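Local atomic coordinates of phosphoenolpyruvate-protein phosphotransferase (Acinetobacter sp., PDB entry 3CI6), a protein that probably transfers the phosphoryl group of phosphoenolpyruvate to a histidine of a protein, and is represented here by its GAF domain alone. Residues Gln17-Ser22 / Ala155-Val160; Leu118-Met123 / Ser148-Leu153; Asp38-Asp43 / Gln140-Ala145. All blocks are in the same frame, centred on the assembly; numbering follows the deposited sequence. Where two conformers were deposited one is given.

Interaction 1: residues Gln17-Ser22 / Ala155-Val160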
loop_
_atom_site.group_PDB
_atom_site.type_symbol
_atom_site.label_atom_id
_atom_site.label_comp_id
_atom_site.label_asym_id
_atom_site.label_seq_id
_atom_site.Cartn_x
_atom_site.Cartn_y
_atom_site.Cartn_z
ATOM N N GLN B 17 4.968 -1.977 7.794
ATOM C CA GLN B 17 4.938 -3.223 8.563
ATOM C C GLN B 17 4.092 -3.077 9.809
ATOM O O GLN B 17 3.317 -3.968 10.117
ATOM C CB GLN B 17 6.356 -3.737 8.828
ATOM C CG GLN B 17 6.975 -4.173 7.491
ATOM C CD GLN B 17 8.056 -5.189 7.573
ATOM O OE1 GLN B 17 9.239 -4.841 7.725
ATOM N NE2 GLN B 17 7.676 -6.473 7.404
ATOM N N GLU B 18 4.173 -1.934 10.471
ATOM C CA GLU B 18 3.343 -1.716 11.648
ATOM C C GLU B 18 1.874 -1.647 11.253
ATOM O O GLU B 18 1.020 -2.239 11.942
ATOM C CB GLU B 18 3.788 -0.462 12.393
ATOM C CG GLU B 18 3.211 -0.368 13.798
ATOM C CD GLU B 18 3.567 0.921 14.533
ATOM O OE1 GLU B 18 4.297 1.786 14.007
ATOM O OE2 GLU B 18 3.071 1.052 15.675
ATOM N N ILE B 19 1.545 -0.973 10.158
ATOM C CA ILE B 19 0.141 -0.958 9.689
ATOM C C ILE B 19 -0.313 -2.373 9.294
ATOM O O ILE B 19 -1.436 -2.817 9.590
ATOM C CB ILE B 19 -0.050 0.015 8.524
ATOM C CG1 ILE B 19 0.165 1.456 8.969
ATOM C CG2 ILE B 19 -1.449 -0.127 7.916
ATOM C CD1 ILE B 19 0.301 2.452 7.823
ATOM N N ASN B 20 0.563 -3.095 8.599
ATOM C CA ASN B 20 0.218 -4.383 8.041
ATOM C C ASN B 20 -0.137 -5.388 9.119
ATOM O O ASN B 20 -1.093 -6.163 8.924
ATOM C CB ASN B 20 1.335 -4.836 7.111
ATOM C CG ASN B 20 1.042 -6.134 6.449
ATOM O OD1 ASN B 20 1.688 -7.140 6.757
ATOM N ND2 ASN B 20 0.051 -6.160 5.551
ATOM N N SER B 21 0.546 -5.309 10.268
ATOM C CA SER B 21 0.375 -6.235 11.400
ATOM C C SER B 21 -0.577 -5.711 12.463
ATOM O O SER B 21 -0.651 -6.265 13.569
ATOM C CB SER B 21 1.710 -6.478 12.082
ATOM O OG SER B 21 2.604 -7.128 11.212
ATOM N N SER B 22 -1.255 -4.618 12.176
ATOM C CA SER B 22 -2.242 -4.085 13.101
ATOM C C SER B 22 -3.529 -4.875 12.947
ATOM O O SER B 22 -3.789 -5.389 11.867
ATOM C CB SER B 22 -2.460 -2.602 12.849
ATOM O OG SER B 22 -3.110 -2.360 11.651
ATOM N N ALA B 155 -2.000 3.856 -0.536
ATOM C CA ALA B 155 -2.322 2.666 -1.332
ATOM C C ALA B 155 -2.386 1.445 -0.434
ATOM O O ALA B 155 -3.236 0.538 -0.648
ATOM C CB ALA B 155 -1.260 2.474 -2.359
ATOM N N GLN B 156 -1.556 1.410 0.597
ATOM C CA GLN B 156 -1.642 0.308 1.565
ATOM C C GLN B 156 -2.955 0.388 2.318
ATOM O O GLN B 156 -3.694 -0.627 2.462
ATOM C CB GLN B 156 -0.514 0.348 2.574
ATOM C CG GLN B 156 -0.632 -0.765 3.595
ATOM C CD GLN B 156 0.437 -0.741 4.631
ATOM O OE1 GLN B 156 1.192 0.237 4.747
ATOM N NE2 GLN B 156 0.523 -1.791 5.406
ATOM N N LEU B 157 -3.313 1.580 2.787
ATOM C CA LEU B 157 -4.569 1.708 3.545
ATOM C C LEU B 157 -5.768 1.452 2.661
ATOM O O LEU B 157 -6.807 1.028 3.144
ATOM C CB LEU B 157 -4.706 3.064 4.233
ATOM C CG LEU B 157 -3.865 3.288 5.478
ATOM C CD1 LEU B 157 -4.088 4.717 5.890
ATOM C CD2 LEU B 157 -4.149 2.326 6.606
ATOM N N SER B 158 -5.643 1.702 1.363
ATOM C CA SER B 158 -6.832 1.550 0.509
ATOM C C SER B 158 -7.441 0.163 0.599
ATOM O O SER B 158 -8.675 0.015 0.659
ATOM C CB SER B 158 -6.501 1.930 -0.924
ATOM O OG SER B 158 -5.765 0.934 -1.587
ATOM N N GLY B 159 -6.605 -0.886 0.644
ATOM C CA GLY B 159 -7.109 -2.242 0.783
ATOM C C GLY B 159 -7.541 -2.612 2.171
ATOM O O GLY B 159 -8.478 -3.371 2.316
ATOM N N VAL B 160 -6.881 -2.075 3.189
ATOM C CA VAL B 160 -7.342 -2.234 4.564
ATOM C C VAL B 160 -8.770 -1.663 4.674
ATOM O O VAL B 160 -9.656 -2.271 5.284
ATOM C CB VAL B 160 -6.413 -1.510 5.538
ATOM C CG1 VAL B 160 -6.942 -1.669 6.941
ATOM C CG2 VAL B 160 -4.970 -2.079 5.488
HETATM O O HOH W 1 -1.728 -3.832 5.257
#
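In the helical layer of this GAF domain, the C-terminal end of helix 7-20 packs against the long last helix, 144-167. Ile19 and Asn20 meet Gln156 and Leu157. The contact is buried, and no direct hydrogen bond crosses it.

Gln156 does most of the reaching. Its CG lies anti to the backbone N (chi1 178°) and the chain beyond stays extended, which carries the amide to the flank of helix 7-20. There the Gln156 side chain crosses that of Ile19 at a slant. NE2 sits 3.6 Å from CG2 of Ile19, and OE1 lies 3.9 Å from CD1 of the same residue. The amide therefore lies against an aliphatic surface. OE1 of Gln156 is buried and has no hydrogen-bonding partner in the model.

NE2 is better served. It donates to the backbone O of Val16, one turn before Asn20, and to a water at 3.0 Å from NE2. The same water accepts from ND2 of Asn20 at 2.9 Å from ND2, so it joins the two side chains. These bonds fix which way the Gln156 amide is turned. NE2 also lies 3.4 Å from the backbone N of Asn20, but both are donors and no bond forms. ND2 of Asn20 has a second acceptor, the backbone O of Met123 of the second subunit.

Beside the amide the contact is apolar. CG2 of Ile19 meets CD2 of Leu157 at 3.9 Å.

Just past the helix end, OG of Ser22 donates to O of Ile19 at 2.7 Å. Helix 25-40 closes one flank, with Ile31 on Ile19 and Met32 on Leu157. On strand 116-124, Val122 and Tyr124 touch Ser158 of the last helix.

Interaction 2: residues Leu118-Met123 / Ser148-Leu153; sequences LGVPVM and SFLVTL
This is a helix-on-sheet contact in the hydrophobic core, wholly apolar across the two segments. Leu118 and Val120 of strand 116-124 meet Leu150 and Val151 of helix 144-167. All four side chains are buried. Helix and strand run nearly the same way, with 28° between their directions, and their axes come within 8.5 Å.

Leu118 and Leu150 reach toward each other tip to tip. CD2 of Leu118 touches CD1 of Leu150 at 3.6 Å. Leu150 has CG anti to its carbonyl carbon (chi1 -65°), and its extended chi2 sends CD1 out to that meeting point.

Val120 is placed nearest to Val151 along the backbones, and its two methyls divide the work. CG2 lies 4.0 Å from CB of Leu150, while CG1 lies 4.0 Å from CG2 of Val151. In both pairs the side chains cross at about a right angle. Val120 thus bears on two successive helix residues with one branch each.

OG1 of Thr152 bonds back to O of Ser148 one turn earlier, at 2.9 Å, and the backbone N of Thr152 reaches the same O from the opposite face of its carbonyl plane. The helix also meets the second subunit: Val16 of that subunit packs on Val151, and its Leu12 on Thr152.

Strand 127-136 pairs with strand 116-124, and its Leu132 adds to the cover of Leu150. Val36 and Met40 of helix 25-40 also touch Leu150. A central antiparallel sheet with strand order 3-2-1-6-5-4, covered by helices 25-40 and 144-167, with helix 7-20 packed on those two, is consistent with the GAF fold, and this contact seats the last helix on the sheet.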
loop_
_atom_site.group_PDB
_atom_site.type_symbol
_atom_site.label_atom_id
_atom_site.label_comp_id
_atom_site.label_asym_id
_atom_site.label_seq_id
_atom_site.Cartn_x
_atom_site.Cartn_y
_atom_site.Cartn_z
ATOM N N LEU B 118 -1.771 19.605 2.100
ATOM C CA LEU B 118 -1.352 18.527 1.224
ATOM C C LEU B 118 -2.358 17.401 1.360
ATOM O O LEU B 118 -2.429 16.735 2.391
ATOM C CB LEU B 118 0.057 18.064 1.597
ATOM C CG LEU B 118 0.593 16.781 0.984
ATOM C CD1 LEU B 118 0.451 16.722 -0.519
ATOM C CD2 LEU B 118 2.085 16.598 1.389
ATOM N N GLY B 119 -3.201 17.252 0.347
ATOM C CA GLY B 119 -4.291 16.238 0.372
ATOM C C GLY B 119 -4.001 15.164 -0.657
ATOM O O GLY B 119 -3.611 15.493 -1.801
ATOM N N VAL B 120 -4.177 13.903 -0.254
ATOM C CA VAL B 120 -3.804 12.768 -1.061
ATOM C C VAL B 120 -5.010 11.819 -1.100
ATOM O O VAL B 120 -5.560 11.473 -0.048
ATOM C CB VAL B 120 -2.578 12.043 -0.481
ATOM C CG1 VAL B 120 -2.198 10.914 -1.398
ATOM C CG2 VAL B 120 -1.431 13.016 -0.308
ATOM N N PRO B 121 -5.453 11.447 -2.295
ATOM C CA PRO B 121 -6.627 10.557 -2.331
ATOM C C PRO B 121 -6.251 9.127 -1.985
ATOM O O PRO B 121 -5.180 8.641 -2.367
ATOM C CB PRO B 121 -7.046 10.632 -3.767
ATOM C CG PRO B 121 -5.800 10.921 -4.497
ATOM C CD PRO B 121 -4.967 11.777 -3.635
ATOM N N VAL B 122 -7.167 8.445 -1.288
ATOM C CA VAL B 122 -7.039 7.010 -0.975
ATOM C C VAL B 122 -7.984 6.352 -1.970
ATOM O O VAL B 122 -9.203 6.555 -1.902
ATOM C CB VAL B 122 -7.407 6.703 0.491
ATOM C CG1 VAL B 122 -7.162 5.233 0.728
ATOM C CG2 VAL B 122 -6.604 7.563 1.465
HETATM N N MSE B 123 -7.393 5.622 -2.919
HETATM C CA MSE B 123 -8.102 5.009 -4.052
HETATM C C MSE B 123 -7.969 3.487 -4.038
HETATM O O MSE B 123 -6.862 2.984 -3.927
HETATM C CB MSE B 123 -7.492 5.495 -5.360
HETATM C CG MSE B 123 -7.444 7.002 -5.548
HETATM SE SE MSE B 123 -9.166 7.892 -5.644
HETATM C CE MSE B 123 -9.826 6.860 -7.199
ATOM N N SER B 148 5.340 10.979 -2.820
ATOM C CA SER B 148 5.510 9.544 -3.076
ATOM C C SER B 148 5.312 8.698 -1.837
ATOM O O SER B 148 4.677 7.656 -1.903
ATOM C CB SER B 148 6.857 9.278 -3.698
ATOM O OG SER B 148 6.982 9.838 -4.970
ATOM N N PHE B 149 5.859 9.135 -0.709
ATOM C CA PHE B 149 5.697 8.492 0.583
ATOM C C PHE B 149 4.225 8.353 0.928
ATOM O O PHE B 149 3.747 7.278 1.288
ATOM C CB PHE B 149 6.470 9.350 1.607
ATOM C CG PHE B 149 6.264 8.999 3.072
ATOM C CD1 PHE B 149 6.822 7.860 3.596
ATOM C CD2 PHE B 149 5.659 9.903 3.950
ATOM C CE1 PHE B 149 6.728 7.556 4.965
ATOM C CE2 PHE B 149 5.554 9.613 5.320
ATOM C CZ PHE B 149 6.073 8.429 5.813
ATOM N N LEU B 150 3.507 9.474 0.835
ATOM C CA LEU B 150 2.096 9.464 1.214
ATOM C C LEU B 150 1.272 8.642 0.253
ATOM O O LEU B 150 0.338 7.964 0.678
ATOM C CB LEU B 150 1.559 10.887 1.300
ATOM C CG LEU B 150 2.186 11.753 2.387
ATOM C CD1 LEU B 150 1.619 13.170 2.320
ATOM C CD2 LEU B 150 2.010 11.136 3.775
ATOM N N VAL B 151 1.532 8.755 -1.056
ATOM C CA VAL B 151 0.799 7.919 -2.026
ATOM C C VAL B 151 0.937 6.432 -1.686
ATOM O O VAL B 151 -0.033 5.666 -1.725
ATOM C CB VAL B 151 1.197 8.253 -3.471
ATOM C CG1 VAL B 151 0.707 7.199 -4.475
ATOM C CG2 VAL B 151 0.717 9.660 -3.841
ATOM N N THR B 152 2.149 6.003 -1.352
ATOM C CA THR B 152 2.400 4.596 -1.068
ATOM C C THR B 152 1.667 4.142 0.194
ATOM O O THR B 152 0.994 3.099 0.182
ATOM C CB THR B 152 3.907 4.339 -0.999
ATOM O OG1 THR B 152 4.522 4.743 -2.244
ATOM C CG2 THR B 152 4.152 2.825 -0.707
ATOM N N LEU B 153 1.716 4.940 1.270
ATOM C CA LEU B 153 0.950 4.611 2.462
ATOM C C LEU B 153 -0.540 4.620 2.186
ATOM O O LEU B 153 -1.280 3.767 2.672
ATOM C CB LEU B 153 1.284 5.587 3.585
ATOM C CG LEU B 153 2.650 5.358 4.189
ATOM C CD1 LEU B 153 3.076 6.597 5.028
ATOM C CD2 LEU B 153 2.717 4.075 5.012
#

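Interaction 3: residues Asp38-Asp43 / Gln140-Ala145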
loop_
_atom_site.group_PDB
_atom_site.type_symbol
_atom_site.label_atom_id
_atom_site.label_comp_id
_atom_site.label_asym_id
_atom_site.label_seq_id
_atom_site.Cartn_x
_atom_site.Cartn_y
_atom_site.Cartn_z
ATOM N N ASP B 38 5.218 12.162 12.464
ATOM C CA ASP B 38 6.580 12.075 12.994
ATOM C C ASP B 38 7.621 12.020 11.865
ATOM O O ASP B 38 8.676 12.652 11.947
ATOM C CB ASP B 38 6.714 10.855 13.892
ATOM C CG ASP B 38 8.047 10.793 14.639
ATOM O OD1 ASP B 38 8.481 11.800 15.212
ATOM O OD2 ASP B 38 8.660 9.710 14.630
ATOM N N ALA B 39 7.339 11.283 10.807
ATOM C CA ALA B 39 8.308 11.107 9.728
ATOM C C ALA B 39 8.525 12.375 8.938
ATOM O O ALA B 39 9.621 12.620 8.435
ATOM C CB ALA B 39 7.850 9.994 8.793
HETATM N N MSE B 40 7.472 13.177 8.804
HETATM C CA MSE B 40 7.538 14.439 8.082
HETATM C C MSE B 40 7.761 15.668 8.978
HETATM O O MSE B 40 8.119 16.735 8.477
HETATM C CB MSE B 40 6.215 14.693 7.333
HETATM C CG MSE B 40 5.830 13.638 6.362
HETATM SE SE MSE B 40 4.278 14.094 5.253
HETATM C CE MSE B 40 5.035 15.658 4.360
ATOM N N LYS B 41 7.523 15.538 10.285
ATOM C CA LYS B 41 7.548 16.661 11.213
ATOM C C LYS B 41 6.578 17.769 10.766
ATOM O O LYS B 41 6.964 18.908 10.489
ATOM C CB LYS B 41 8.958 17.196 11.461
ATOM C CG LYS B 41 9.905 16.136 12.039
ATOM C CD LYS B 41 9.359 15.517 13.316
ATOM C CE LYS B 41 10.441 14.848 14.149
ATOM N NZ LYS B 41 10.689 13.446 13.728
ATOM N N VAL B 42 5.313 17.387 10.704
ATOM C CA VAL B 42 4.234 18.298 10.333
ATOM C C VAL B 42 3.286 18.486 11.507
ATOM O O VAL B 42 3.220 17.668 12.407
ATOM C CB VAL B 42 3.502 17.836 9.064
ATOM C CG1 VAL B 42 4.470 17.905 7.854
ATOM C CG2 VAL B 42 2.940 16.435 9.221
ATOM N N ASP B 43 2.573 19.595 11.485
ATOM C CA ASP B 43 1.692 19.949 12.594
ATOM C C ASP B 43 0.499 19.019 12.703
ATOM O O ASP B 43 0.107 18.649 13.810
ATOM C CB ASP B 43 1.180 21.381 12.440
ATOM C CG ASP B 43 2.267 22.405 12.584
ATOM O OD1 ASP B 43 3.177 22.197 13.431
ATOM O OD2 ASP B 43 2.204 23.453 11.869
ATOM N N GLN B 140 4.306 25.823 3.491
ATOM C CA GLN B 140 5.398 24.831 3.417
ATOM C C GLN B 140 5.421 24.236 2.012
ATOM O O GLN B 140 4.378 23.822 1.509
ATOM C CB GLN B 140 5.184 23.659 4.394
ATOM C CG GLN B 140 5.038 24.002 5.839
ATOM C CD GLN B 140 6.352 24.321 6.471
ATOM O OE1 GLN B 140 6.980 23.453 7.072
ATOM N NE2 GLN B 140 6.822 25.534 6.281
ATOM N N ASP B 141 6.601 24.102 1.438
ATOM C CA ASP B 141 6.807 23.501 0.130
ATOM C C ASP B 141 7.240 22.077 0.385
ATOM O O ASP B 141 8.358 21.826 0.869
ATOM C CB ASP B 141 7.878 24.279 -0.656
ATOM C CG ASP B 141 8.112 23.722 -2.050
ATOM O OD1 ASP B 141 7.652 22.613 -2.361
ATOM O OD2 ASP B 141 8.787 24.418 -2.854
ATOM N N PHE B 142 6.338 21.152 0.089
ATOM C CA PHE B 142 6.615 19.720 0.220
ATOM C C PHE B 142 6.978 19.100 -1.109
ATOM O O PHE B 142 6.286 19.320 -2.104
ATOM C CB PHE B 142 5.451 18.990 0.860
ATOM C CG PHE B 142 5.313 19.305 2.306
ATOM C CD1 PHE B 142 6.322 19.004 3.192
ATOM C CD2 PHE B 142 4.231 19.967 2.761
ATOM C CE1 PHE B 142 6.225 19.352 4.506
ATOM C CE2 PHE B 142 4.107 20.317 4.095
ATOM C CZ PHE B 142 5.109 20.012 4.966
ATOM N N SER B 143 8.047 18.311 -1.111
ATOM C CA SER B 143 8.627 17.781 -2.312
ATOM C C SER B 143 7.934 16.524 -2.814
ATOM O O SER B 143 7.051 15.950 -2.169
ATOM C CB SER B 143 10.098 17.415 -2.054
ATOM O OG SER B 143 10.223 16.142 -1.463
ATOM N N GLU B 144 8.430 16.039 -3.945
ATOM C CA GLU B 144 7.972 14.817 -4.541
ATOM C C GLU B 144 8.212 13.634 -3.659
ATOM O O GLU B 144 7.452 12.690 -3.734
ATOM C CB GLU B 144 8.658 14.588 -5.883
ATOM C CG GLU B 144 8.440 15.699 -6.864
ATOM C CD GLU B 144 7.034 15.793 -7.378
ATOM O OE1 GLU B 144 6.225 14.839 -7.174
ATOM O OE2 GLU B 144 6.748 16.847 -8.010
ATOM N N ALA B 145 9.258 13.629 -2.842
ATOM C CA ALA B 145 9.464 12.523 -1.915
ATOM C C ALA B 145 8.318 12.370 -0.951
ATOM O O ALA B 145 7.854 11.242 -0.662
ATOM C CB ALA B 145 10.802 12.683 -1.133
#
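Phe142, Met40 and Val42 carry this contact, with Phe142 giving the most surface. Its ring receives two aliphatic groups from the end of helix 25-40 and the turn that follows. Met40 is a selenomethionine. Its chain bends at chi3 (62°) and brings CE over one face of the ring. CE stands 4.1 Å from the ring centroid and 24° off the normal, a CH-pi contact. The methyl is displaced toward the rim, nearest CD1 of Phe142 at 3.8 Å.

Val42 comes to the far end of the ring at a slant. Its CG1 lies 3.6 Å from CZ of Phe142.

Lys41, which leaves the helix with positive phi, turns back so that NZ donates to O of Asp38 at 2.8 Å and forms a salt bridge with OD1 of Asp38. Ser143 is the N-cap of the last helix, and its OG accepts a weak bond from the N of Ala145.

The contact joins the end of helix 25-40 and the residues after it to the loop that leads into helix 144-167. Val134 and Asn136 of strand 127-136 lie against Val42, and Ala146 and Leu150 of the last helix touch Met40.

Overall arrangement
All three interactions use helix 144-167 or the turn leading into it. Interaction 2 lies closest to the centre of the chain and sets the helix on the sheet with apolar side chains alone. Interaction 1 joins the helix to helix 7-20. It is also buried, but mixes aliphatic contact with an amide and a bridging water near the second subunit. Interaction 3, partly exposed, ties the loop before the helix to the end of helix 25-40 and the residues after it through an aromatic ring. Interactions 1 and 2 touch, as Ile19 meets Leu153. Interactions 2 and 3 touch through Leu150 and Met40. Interactions 1 and 3 stay about 9 Å apart at their nearest atoms.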